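Local coordinates for protein V-type ATPase 116 kDa subunit (Meiothermus ruber, PDB 3RRK) that probably takes part, as the cytoplasmic N-terminal domain of subunit I, in the stator of a rotary proton-transporting V-type ATPase, at residues K130-L142 and E179-V192. Sequence-based numbering, arbitrary orientation.
Sequences KAAEKLAALAHGL and EAEPLENQLAALVV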
loop_
_atom_site.group_PDB
_atom_site.type_symbol
_atom_site.label_atom_id
_atom_site.label_comp_id
_atom_site.label_asym_id
_atom_site.label_seq_id
_atom_site.Cartn_x
_atom_site.Cartn_y
_atom_site.Cartn_z
ATOM N N LYS A 130 16.990 22.383 -8.453
ATOM C CA LYS A 130 17.873 23.324 -9.134
ATOM C C LYS A 130 17.284 23.809 -10.448
ATOM O O LYS A 130 17.468 24.959 -10.816
ATOM C CB LYS A 130 19.268 22.737 -9.350
ATOM C CG LYS A 130 20.064 22.566 -8.066
ATOM C CD LYS A 130 20.153 23.870 -7.266
ATOM C CE LYS A 130 20.604 23.602 -5.826
ATOM N NZ LYS A 130 20.915 24.846 -5.055
ATOM N N ALA A 131 16.566 22.937 -11.146
ATOM C CA ALA A 131 15.953 23.307 -12.413
ATOM C C ALA A 131 14.943 24.433 -12.212
ATOM O O ALA A 131 14.949 25.422 -12.943
ATOM C CB ALA A 131 15.289 22.110 -13.049
ATOM N N ALA A 132 14.079 24.279 -11.217
ATOM C CA ALA A 132 13.083 25.299 -10.913
ATOM C C ALA A 132 13.712 26.629 -10.466
ATOM O O ALA A 132 13.193 27.706 -10.765
ATOM C CB ALA A 132 12.118 24.788 -9.866
ATOM N N GLU A 133 14.826 26.553 -9.745
ATOM C CA GLU A 133 15.529 27.756 -9.319
ATOM C C GLU A 133 16.035 28.498 -10.546
ATOM O O GLU A 133 15.757 29.684 -10.729
ATOM C CB GLU A 133 16.687 27.398 -8.389
ATOM C CG GLU A 133 17.558 28.561 -8.003
ATOM C CD GLU A 133 18.594 28.197 -6.952
ATOM O OE1 GLU A 133 18.303 27.323 -6.110
ATOM O OE2 GLU A 133 19.699 28.789 -6.965
ATOM N N LYS A 134 16.756 27.778 -11.398
ATOM C CA LYS A 134 17.331 28.359 -12.605
ATOM C C LYS A 134 16.272 29.022 -13.485
ATOM O O LYS A 134 16.390 30.194 -13.837
ATOM C CB LYS A 134 18.090 27.297 -13.412
ATOM C CG LYS A 134 19.268 26.638 -12.684
ATOM C CD LYS A 134 20.096 27.646 -11.933
ATOM C CE LYS A 134 21.369 27.016 -11.398
ATOM N NZ LYS A 134 22.326 26.668 -12.488
ATOM N N LEU A 135 15.241 28.261 -13.830
ATOM C CA LEU A 135 14.194 28.711 -14.738
ATOM C C LEU A 135 13.428 29.905 -14.206
ATOM O O LEU A 135 13.117 30.837 -14.949
ATOM C CB LEU A 135 13.216 27.573 -15.013
ATOM C CG LEU A 135 13.807 26.404 -15.787
ATOM C CD1 LEU A 135 12.884 25.196 -15.705
ATOM C CD2 LEU A 135 14.055 26.814 -17.226
ATOM N N ALA A 136 13.115 29.864 -12.918
ATOM C CA ALA A 136 12.415 30.963 -12.266
ATOM C C ALA A 136 13.159 32.281 -12.455
ATOM O O ALA A 136 12.545 33.325 -12.675
ATOM C CB ALA A 136 12.240 30.670 -10.780
ATOM N N ALA A 137 14.480 32.217 -12.334
ATOM C CA ALA A 137 15.328 33.386 -12.448
ATOM C C ALA A 137 15.375 33.833 -13.900
ATOM O O ALA A 137 15.218 35.019 -14.207
ATOM C CB ALA A 137 16.701 33.068 -11.956
ATOM N N LEU A 138 15.577 32.867 -14.791
ATOM C CA LEU A 138 15.537 33.119 -16.222
ATOM C C LEU A 138 14.257 33.844 -16.588
ATOM O O LEU A 138 14.235 34.640 -17.520
ATOM C CB LEU A 138 15.602 31.802 -17.000
ATOM C CG LEU A 138 16.979 31.158 -17.151
ATOM C CD1 LEU A 138 16.911 29.999 -18.116
ATOM C CD2 LEU A 138 17.962 32.190 -17.644
ATOM N N ALA A 139 13.189 33.560 -15.851
ATOM C CA ALA A 139 11.872 34.073 -16.189
ATOM C C ALA A 139 11.337 35.052 -15.143
ATOM O O ALA A 139 10.136 35.299 -15.067
ATOM C CB ALA A 139 10.910 32.928 -16.370
ATOM N N HIS A 140 12.223 35.613 -14.334
ATOM C CA HIS A 140 11.773 36.503 -13.287
ATOM C C HIS A 140 11.095 37.751 -13.878
ATOM O O HIS A 140 11.679 38.456 -14.706
ATOM C CB HIS A 140 12.949 36.879 -12.396
ATOM C CG HIS A 140 12.648 37.981 -11.438
ATOM N ND1 HIS A 140 13.025 39.286 -11.663
ATOM C CD2 HIS A 140 12.000 37.973 -10.248
ATOM C CE1 HIS A 140 12.628 40.038 -10.650
ATOM N NE2 HIS A 140 12.005 39.263 -9.779
ATOM N N GLY A 141 9.855 38.005 -13.460
ATOM C CA GLY A 141 9.113 39.179 -13.893
ATOM C C GLY A 141 8.291 38.960 -15.151
ATOM O O GLY A 141 7.408 39.751 -15.471
ATOM N N LEU A 142 8.579 37.878 -15.862
ATOM C CA LEU A 142 7.930 37.574 -17.131
ATOM C C LEU A 142 6.977 36.392 -17.002
ATOM O O LEU A 142 6.265 36.065 -17.952
ATOM C CB LEU A 142 8.977 37.183 -18.180
ATOM C CG LEU A 142 10.177 38.052 -18.558
ATOM C CD1 LEU A 142 10.851 38.663 -17.348
ATOM C CD2 LEU A 142 11.181 37.205 -19.315
ATOM N N GLU A 179 17.094 31.883 -23.555
ATOM C CA GLU A 179 18.191 31.906 -22.603
ATOM C C GLU A 179 18.249 30.575 -21.879
ATOM O O GLU A 179 17.258 29.847 -21.822
ATOM C CB GLU A 179 18.009 33.056 -21.617
ATOM C CG GLU A 179 18.102 34.432 -22.265
ATOM C CD GLU A 179 19.435 34.665 -22.974
ATOM O OE1 GLU A 179 20.492 34.471 -22.334
ATOM O OE2 GLU A 179 19.425 35.035 -24.172
ATOM N N ALA A 180 19.410 30.246 -21.336
ATOM C CA ALA A 180 19.610 28.925 -20.764
ATOM C C ALA A 180 20.641 28.949 -19.652
ATOM O O ALA A 180 21.563 29.770 -19.653
ATOM C CB ALA A 180 20.024 27.954 -21.835
ATOM N N GLU A 181 20.469 28.047 -18.693
ATOM C CA GLU A 181 21.396 27.919 -17.581
ATOM C C GLU A 181 21.847 26.483 -17.507
ATOM O O GLU A 181 21.061 25.570 -17.752
ATOM C CB GLU A 181 20.753 28.348 -16.258
ATOM C CG GLU A 181 20.783 29.846 -16.015
ATOM C CD GLU A 181 22.190 30.417 -16.097
ATOM O OE1 GLU A 181 23.127 29.763 -15.586
ATOM O OE2 GLU A 181 22.358 31.514 -16.679
ATOM N N PRO A 182 23.124 26.279 -17.176
ATOM C CA PRO A 182 23.709 24.939 -17.088
ATOM C C PRO A 182 23.214 24.173 -15.866
ATOM O O PRO A 182 23.201 24.686 -14.744
ATOM C CB PRO A 182 25.208 25.223 -16.961
ATOM C CG PRO A 182 25.270 26.555 -16.286
ATOM C CD PRO A 182 24.087 27.332 -16.808
ATOM N N LEU A 183 22.785 22.944 -16.104
ATOM C CA LEU A 183 22.484 22.021 -15.030
ATOM C C LEU A 183 23.695 21.110 -14.911
ATOM O O LEU A 183 24.672 21.284 -15.638
ATOM C CB LEU A 183 21.225 21.227 -15.361
ATOM C CG LEU A 183 20.021 21.493 -14.462
ATOM C CD1 LEU A 183 20.036 22.903 -13.932
ATOM C CD2 LEU A 183 18.735 21.206 -15.213
ATOM N N GLU A 184 23.644 20.147 -14.000
ATOM C CA GLU A 184 24.775 19.249 -13.823
ATOM C C GLU A 184 25.164 18.566 -15.140
ATOM O O GLU A 184 26.345 18.442 -15.457
ATOM C CB GLU A 184 24.495 18.231 -12.712
ATOM C CG GLU A 184 24.536 18.829 -11.300
ATOM C CD GLU A 184 24.325 17.794 -10.197
ATOM O OE1 GLU A 184 23.650 16.772 -10.450
ATOM O OE2 GLU A 184 24.833 18.002 -9.071
ATOM N N ASN A 185 24.170 18.144 -15.914
ATOM C CA ASN A 185 24.418 17.520 -17.210
ATOM C C ASN A 185 23.730 18.252 -18.352
ATOM O O ASN A 185 24.354 18.617 -19.344
ATOM C CB ASN A 185 23.968 16.061 -17.200
ATOM C CG ASN A 185 25.095 15.106 -16.860
ATOM O OD1 ASN A 185 26.237 15.518 -16.645
ATOM N ND2 ASN A 185 24.774 13.821 -16.792
ATOM N N GLN A 186 22.431 18.459 -18.204
ATOM C CA GLN A 186 21.639 19.141 -19.212
ATOM C C GLN A 186 21.673 20.654 -19.020
ATOM O O GLN A 186 22.407 21.178 -18.178
ATOM C CB GLN A 186 20.189 18.653 -19.154
ATOM C CG GLN A 186 20.029 17.144 -19.298
ATOM C CD GLN A 186 18.580 16.698 -19.242
ATOM O OE1 GLN A 186 17.805 16.937 -20.173
ATOM N NE2 GLN A 186 18.204 16.047 -18.144
ATOM N N LEU A 187 20.862 21.342 -19.813
ATOM C CA LEU A 187 20.728 22.783 -19.719
ATOM C C LEU A 187 19.266 23.138 -19.499
ATOM O O LEU A 187 18.395 22.651 -20.220
ATOM C CB LEU A 187 21.209 23.434 -21.010
ATOM C CG LEU A 187 22.671 23.252 -21.395
ATOM C CD1 LEU A 187 22.892 23.806 -22.789
ATOM C CD2 LEU A 187 23.565 23.945 -20.383
ATOM N N ALA A 188 18.994 23.972 -18.497
ATOM C CA ALA A 188 17.655 24.500 -18.299
ATOM C C ALA A 188 17.480 25.702 -19.221
ATOM O O ALA A 188 18.178 26.706 -19.089
ATOM C CB ALA A 188 17.452 24.900 -16.857
ATOM N N ALA A 189 16.569 25.585 -20.176
ATOM C CA ALA A 189 16.341 26.651 -21.137
ATOM C C ALA A 189 14.950 27.225 -20.959
ATOM O O ALA A 189 14.067 26.574 -20.412
ATOM C CB ALA A 189 16.511 26.133 -22.547
ATOM N N LEU A 190 14.761 28.449 -21.425
ATOM C CA LEU A 190 13.464 29.085 -21.380
ATOM C C LEU A 190 13.273 29.887 -22.662
ATOM O O LEU A 190 14.192 30.573 -23.114
ATOM C CB LEU A 190 13.387 30.003 -20.164
ATOM C CG LEU A 190 12.079 30.772 -19.959
ATOM C CD1 LEU A 190 11.065 29.891 -19.260
ATOM C CD2 LEU A 190 12.326 32.042 -19.161
ATOM N N VAL A 191 12.091 29.780 -23.262
ATOM C CA VAL A 191 11.751 30.627 -24.393
ATOM C C VAL A 191 10.653 31.574 -23.975
ATOM O O VAL A 191 9.776 31.209 -23.190
ATOM C CB VAL A 191 11.220 29.843 -25.588
ATOM C CG1 VAL A 191 11.225 30.741 -26.842
ATOM C CG2 VAL A 191 12.053 28.619 -25.808
ATOM N N VAL A 192 10.712 32.785 -24.522
ATOM C CA VAL A 192 9.740 33.826 -24.261
ATOM C C VAL A 192 9.242 34.413 -25.574
ATOM O O VAL A 192 10.024 34.751 -26.463
ATOM C CB VAL A 192 10.356 34.937 -23.417
ATOM C CG1 VAL A 192 9.313 36.019 -23.120
ATOM C CG2 VAL A 192 10.937 34.345 -22.136
#
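L138 lies over the hairpin of strands 179-182 and 187-192, where leucine's forked end can cover backbone and side chains at once. CD1 rests on the paired main chains, 3.7 Å from E179 O and 3.7 Å from A188 O, while CD2 meets CG of E181 at 4.0 Å and also CB of E179. CG lies anti to the carbonyl carbon (chi1 -79°), and from there CD1 reaches the backbone of both strands while CD2 stays over 179-182. Cutting this side chain back to an alanine would probably open a gap above the hairpin and cost CB of E179 and CG of E181 the methyl that covers them. Beside it, L190 sends CD2 against CB of A139. One turn back along the helix, L135 sets CD2 against CB of A188 at 3.9 Å; the small alanine suits a point where helix and strand run close. A131, equally small, meets CD2 of L183. Lysine's long chain lets K134 be apolar along its length and polar at its end: its methylenes pack on E181 and on CD1 of L183, and bends at chi2 and chi4 bring NZ to P182 O in a weak 3.1 Å hydrogen bond. E181 OE1, 4.5 Å from K134 NZ, would probably add long-range attraction. Past the helix end, the side chain of L142 crosses that of V192 at about a right angle, CD2 against CG2.

Backbone hydrogen bonds join the hairpin strands, E179 with L190 and E181 with A188, each pair bonded in both directions. Helix 130-138 runs 33° from strand 187-192, in roughly the same direction, so K134, L135 and L138 meet A188 and L190 in succession. L135 also touches P152, L213 and F215, while A180 and V191 face helix 158-172 on the other side. Strands 148-155 and 177-182, linked through that helix, run parallel with 187-194 antiparallel between them: a split beta-alpha-beta arrangement, covered by the end of helix 94-138, in one globular end of the elongated domain.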